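Local coordinates for protein globin (PDB 5D1V) that binds a heme b cofactor as a truncated hemoglobin and is therefore likely to bind, and perhaps carry, oxygen, at residues 40-43 with 44-47; 21-24 with 25-29. All coordinates share one frame; numbering follows the deposited sequence.

Contact 1: 40-43 with 44-47; sequences DLEP and GKEH. With HEM (protoporphyrin IX containing Fe), chain C.
The first turn of helix 42-55 borders the propionate side of the heme pocket, where G44 and H47 meet the backbone of 40-43. G44 CA lies 3.4 Å from propionate HEM O1D; a side chain would collide there. Water 1 is the polar link, donating to D40 O and HEM O1D and accepting from G44 N. D40 OD1 receives E42 N at 2.9 Å from above its carboxylate plane, a capping bond before the i-to-i+4 ladder. L41 O takes K45 N at 2.9 Å, almost in line with its C=O bond, and E42 O takes E46 N. In this truncated, group II globin the turn runs beside helix 13-28, whose D21 forms a salt bridge with K45 NZ. K45 runs out alongside E42; with 4.4 Å between E42 OE2 and K45 NZ, waters 2 and 3 bridge the charges. P43 O accepts hydrogen bonds from H47 N and water 4, which also donates to E46 OE1. With CG anti to the carbonyl carbon (chi1 -69°), the H47 ring turns one face to P43 O, which sits 3.2 Å above its plane toward the rim. The side chain also touches R66 of helix 61-66. Although predicted as the distal binding residue, H47 has its NE2 12.6 Å from HEM FE, which water 5 coordinates at 2.2 Å. With an alanine here, P43 O would probably lose its ring cover and R66 a packing neighbour.

Contact 2: 21-24 with 25-29; sequences DIFY and ARVEA
D21 lies on the last two turns of helix 13-28, one of the helices packed around heme in this truncated globin fold: its O accepts A25 N at 3.1 Å, and A25 CB lies 3.5 Å from the same D21 O. The D21 carboxylate is engaged outside this helix, in its salt bridge with K45. I22 O takes R26 N and is also flanked by the arginine's aliphatic part, R26 CG lying 3.3 Å from I22 O. Farther out, I22 CG2 meets R26 CD at 4.2 Å, and a bend at chi3 (68°) follows before the guanidinium, whose NE is hydrogen-bonded to H91 ND1 of helix 82-98. F23 O receives V27 N at 2.9 Å, in the carbonyl plane. One turn on, V27 supplies a CH-pi contact: CG2 stands 3.8 Å from the F23 ring centroid, 19° off the normal, so the methyl lies over a face, displaced toward the CE2-CZ rim. F23 CG is anti to the backbone N (chi1 172°), which lays the ring face under the V27 methyl, while heme-binding W88 meets the ring edge-to-face. The Y24 ring packs against L41, K45 and Q48 with heme nearby. Its carbonyl closes the series: Y24 O accepts E28 N at 2.9 Å, and E28 CB stands 3.5 Å from Y24 O.

How the contacts relate
From the N terminus, contact 2 comes first, on the last turns of helix 13-28; the chain then passes through a connecting loop and reaches contact 1 at the start of helix 42-55. The two are in series: neither nests in nor crosses the other, and each spans adjoining residues, so neither closes a long loop. They nevertheless touch, with centres about 12 Å apart. K45 NZ and D21 OD1 form a salt bridge of 2.8 Å, L41 CD1 packs 3.6 Å from E28 CD, and Y24 OH lies 3.5 Å from K45 N. These three points tie the two successive helices together beside the heme.

Contact 1: 40-43 with 44-47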
# COMPACT_ATOMS: atom_id res chain seq x y z
N ASP A 40 -2.00 -12.85 26.00
CA ASP A 40 -3.34 -12.24 26.10
C ASP A 40 -3.27 -10.87 25.44
O ASP A 40 -2.56 -9.98 25.92
CB ASP A 40 -3.79 -12.11 27.57
CG ASP A 40 -5.18 -11.47 27.72
OD1 ASP A 40 -5.82 -11.13 26.69
OD2 ASP A 40 -5.63 -11.33 28.89
N LEU A 41 -3.99 -10.71 24.34
CA LEU A 41 -3.93 -9.45 23.59
C LEU A 41 -4.83 -8.36 24.14
O LEU A 41 -4.69 -7.21 23.75
CB LEU A 41 -4.29 -9.70 22.12
CG LEU A 41 -3.42 -10.70 21.36
CD1 LEU A 41 -4.05 -11.02 20.01
CD2 LEU A 41 -2.02 -10.19 21.15
N GLU A 42 -5.77 -8.70 25.03
CA GLU A 42 -6.87 -7.77 25.33
C GLU A 42 -6.45 -6.48 26.04
O GLU A 42 -6.94 -5.40 25.67
CB GLU A 42 -7.96 -8.45 26.15
CG GLU A 42 -8.87 -9.39 25.34
CD GLU A 42 -9.59 -8.70 24.19
OE1 GLU A 42 -10.09 -7.56 24.36
OE2 GLU A 42 -9.63 -9.30 23.09
N PRO A 43 -5.58 -6.58 27.06
CA PRO A 43 -5.22 -5.31 27.69
C PRO A 43 -4.54 -4.33 26.74
O PRO A 43 -4.87 -3.15 26.74
CB PRO A 43 -4.26 -5.72 28.81
CG PRO A 43 -4.58 -7.15 29.09
CD PRO A 43 -5.03 -7.75 27.79
N GLY A 44 -3.61 -4.83 25.93
CA GLY A 44 -2.90 -4.02 24.97
C GLY A 44 -3.80 -3.48 23.87
O GLY A 44 -3.63 -2.35 23.42
N LYS A 45 -4.77 -4.29 23.44
CA LYS A 45 -5.76 -3.86 22.46
C LYS A 45 -6.53 -2.65 22.96
O LYS A 45 -6.66 -1.67 22.22
CB LYS A 45 -6.71 -5.02 22.12
CG LYS A 45 -7.73 -4.71 21.07
CD LYS A 45 -8.65 -5.94 20.88
CE LYS A 45 -9.76 -5.60 19.90
NZ LYS A 45 -11.00 -6.39 20.12
N GLU A 46 -7.00 -2.70 24.21
CA GLU A 46 -7.73 -1.58 24.78
C GLU A 46 -6.83 -0.35 24.89
O GLU A 46 -7.27 0.77 24.61
CB GLU A 46 -8.33 -1.92 26.16
CG GLU A 46 -9.02 -0.69 26.77
CD GLU A 46 -9.81 -0.97 28.02
OE1 GLU A 46 -9.43 -1.89 28.78
OE2 GLU A 46 -10.81 -0.24 28.25
N HIS A 47 -5.57 -0.56 25.28
CA HIS A 47 -4.63 0.54 25.41
C HIS A 47 -4.42 1.19 24.06
O HIS A 47 -4.39 2.42 23.96
CB HIS A 47 -3.29 0.08 26.01
CG HIS A 47 -3.39 -0.34 27.43
ND1 HIS A 47 -2.53 -1.24 28.02
CD2 HIS A 47 -4.28 0.01 28.39
CE1 HIS A 47 -2.88 -1.42 29.28
NE2 HIS A 47 -3.94 -0.67 29.53
CHA HEM C . 1.78 -1.45 22.00
CHB HEM C . 0.74 2.29 19.08
CHC HEM C . 3.95 0.59 15.82
CHD HEM C . 3.98 -3.59 18.27
C1A HEM C . 1.26 -0.27 21.52
C2A HEM C . 0.44 0.66 22.27
C3A HEM C . 0.16 1.70 21.46
C4A HEM C . 0.80 1.45 20.17
CMA HEM C . -0.69 2.98 21.72
CAA HEM C . 0.01 0.46 23.74
CBA HEM C . 0.92 1.36 24.59
CGA HEM C . 0.66 1.05 26.06
O1A HEM C . 1.01 -0.06 26.52
O2A HEM C . 0.12 1.92 26.77
C1B HEM C . 1.53 2.17 17.94
C2B HEM C . 1.63 3.11 16.86
C3B HEM C . 2.53 2.63 15.98
C4B HEM C . 3.00 1.37 16.46
CMB HEM C . 0.82 4.43 16.77
CAB HEM C . 3.04 3.18 14.63
CBB HEM C . 2.35 4.15 14.03
C1C HEM C . 4.23 -0.71 16.17
C2C HEM C . 5.05 -1.65 15.42
C3C HEM C . 5.05 -2.80 16.14
C4C HEM C . 4.22 -2.63 17.31
CMC HEM C . 5.79 -1.30 14.10
CAC HEM C . 5.71 -4.13 15.79
CBC HEM C . 5.85 -4.35 14.48
C1D HEM C . 3.45 -3.37 19.52
C2D HEM C . 3.41 -4.31 20.64
C3D HEM C . 2.81 -3.70 21.68
C4D HEM C . 2.44 -2.37 21.24
CMD HEM C . 4.00 -5.73 20.61
CAD HEM C . 2.53 -4.27 23.08
CBD HEM C . 1.11 -4.81 23.08
CGD HEM C . 0.73 -5.35 24.43
O1D HEM C . -0.29 -6.09 24.48
O2D HEM C . 1.44 -5.06 25.43
NA HEM C . 1.47 0.25 20.25
NB HEM C . 2.39 1.12 17.67
NC HEM C . 3.78 -1.34 17.31
ND HEM C . 2.85 -2.21 19.94
FE HEM C . 2.61 -0.58 18.77
O HOH W 1 -2.03 -7.24 26.18
O HOH W 2 -12.17 -6.82 22.72
O HOH W 3 -9.95 -8.75 19.95
O HOH W 4 -6.46 -2.52 29.21
O HOH W 5 0.82 -1.51 17.99

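Contact 2: 21-24 with 25-29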
# COMPACT_ATOMS: atom_id res chain seq x y z
N ASP A 21 -10.43 -3.49 16.17
CA ASP A 21 -10.86 -4.88 16.00
C ASP A 21 -10.26 -5.46 14.70
O ASP A 21 -9.78 -6.59 14.68
CB ASP A 21 -12.40 -5.02 15.93
CG ASP A 21 -13.08 -4.91 17.30
OD1 ASP A 21 -12.42 -4.78 18.35
OD2 ASP A 21 -14.32 -4.97 17.31
N ILE A 22 -10.31 -4.70 13.63
CA ILE A 22 -9.89 -5.20 12.33
C ILE A 22 -8.36 -5.35 12.34
O ILE A 22 -7.79 -6.34 11.85
CB ILE A 22 -10.38 -4.28 11.21
CG1 ILE A 22 -11.90 -4.41 11.09
CG2 ILE A 22 -9.75 -4.66 9.87
CD1 ILE A 22 -12.52 -3.30 10.23
N PHE A 23 -7.70 -4.36 12.92
CA PHE A 23 -6.25 -4.33 12.99
C PHE A 23 -5.78 -5.55 13.80
O PHE A 23 -4.93 -6.29 13.34
CB PHE A 23 -5.77 -3.03 13.61
CG PHE A 23 -4.30 -3.00 13.89
CD1 PHE A 23 -3.40 -2.85 12.85
CD2 PHE A 23 -3.81 -3.13 15.17
CE1 PHE A 23 -2.06 -2.82 13.08
CE2 PHE A 23 -2.44 -3.11 15.41
CZ PHE A 23 -1.57 -2.96 14.35
N TYR A 24 -6.35 -5.76 14.98
CA TYR A 24 -5.89 -6.84 15.84
C TYR A 24 -6.18 -8.22 15.25
O TYR A 24 -5.40 -9.15 15.44
CB TYR A 24 -6.48 -6.69 17.24
CG TYR A 24 -5.46 -6.09 18.18
CD1 TYR A 24 -5.22 -4.73 18.21
CD2 TYR A 24 -4.72 -6.90 19.01
CE1 TYR A 24 -4.26 -4.19 19.04
CE2 TYR A 24 -3.77 -6.38 19.85
CZ TYR A 24 -3.53 -5.02 19.87
OH TYR A 24 -2.59 -4.50 20.72
N ALA A 25 -7.28 -8.35 14.51
CA ALA A 25 -7.58 -9.63 13.86
C ALA A 25 -6.46 -9.99 12.89
O ALA A 25 -6.02 -11.15 12.81
CB ALA A 25 -8.93 -9.57 13.13
N ARG A 26 -6.00 -8.98 12.17
CA ARG A 26 -4.92 -9.12 11.21
C ARG A 26 -3.59 -9.39 11.91
O ARG A 26 -2.84 -10.25 11.49
CB ARG A 26 -4.84 -7.86 10.33
CG ARG A 26 -6.07 -7.75 9.48
CD ARG A 26 -6.15 -6.48 8.70
NE ARG A 26 -5.10 -6.51 7.72
CZ ARG A 26 -5.26 -6.63 6.41
NH1 ARG A 26 -6.46 -6.69 5.86
NH2 ARG A 26 -4.18 -6.67 5.65
N VAL A 27 -3.32 -8.67 12.99
CA VAL A 27 -2.11 -8.94 13.78
C VAL A 27 -2.10 -10.38 14.24
O VAL A 27 -1.09 -11.08 14.10
CB VAL A 27 -2.03 -7.99 14.99
CG1 VAL A 27 -0.91 -8.39 15.93
CG2 VAL A 27 -1.85 -6.60 14.51
N GLU A 28 -3.23 -10.87 14.75
CA GLU A 28 -3.24 -12.19 15.34
C GLU A 28 -2.93 -13.23 14.25
O GLU A 28 -2.33 -14.26 14.53
CB GLU A 28 -4.58 -12.49 16.02
CG GLU A 28 -4.48 -13.67 16.99
CD GLU A 28 -5.54 -13.64 18.08
OE1 GLU A 28 -6.48 -12.82 18.00
OE2 GLU A 28 -5.42 -14.45 19.02
N ALA A 29 -3.33 -12.94 13.02
CA ALA A 29 -3.19 -13.89 11.91
C ALA A 29 -1.89 -13.73 11.13
O ALA A 29 -1.68 -14.42 10.13
CB ALA A 29 -4.38 -13.76 10.96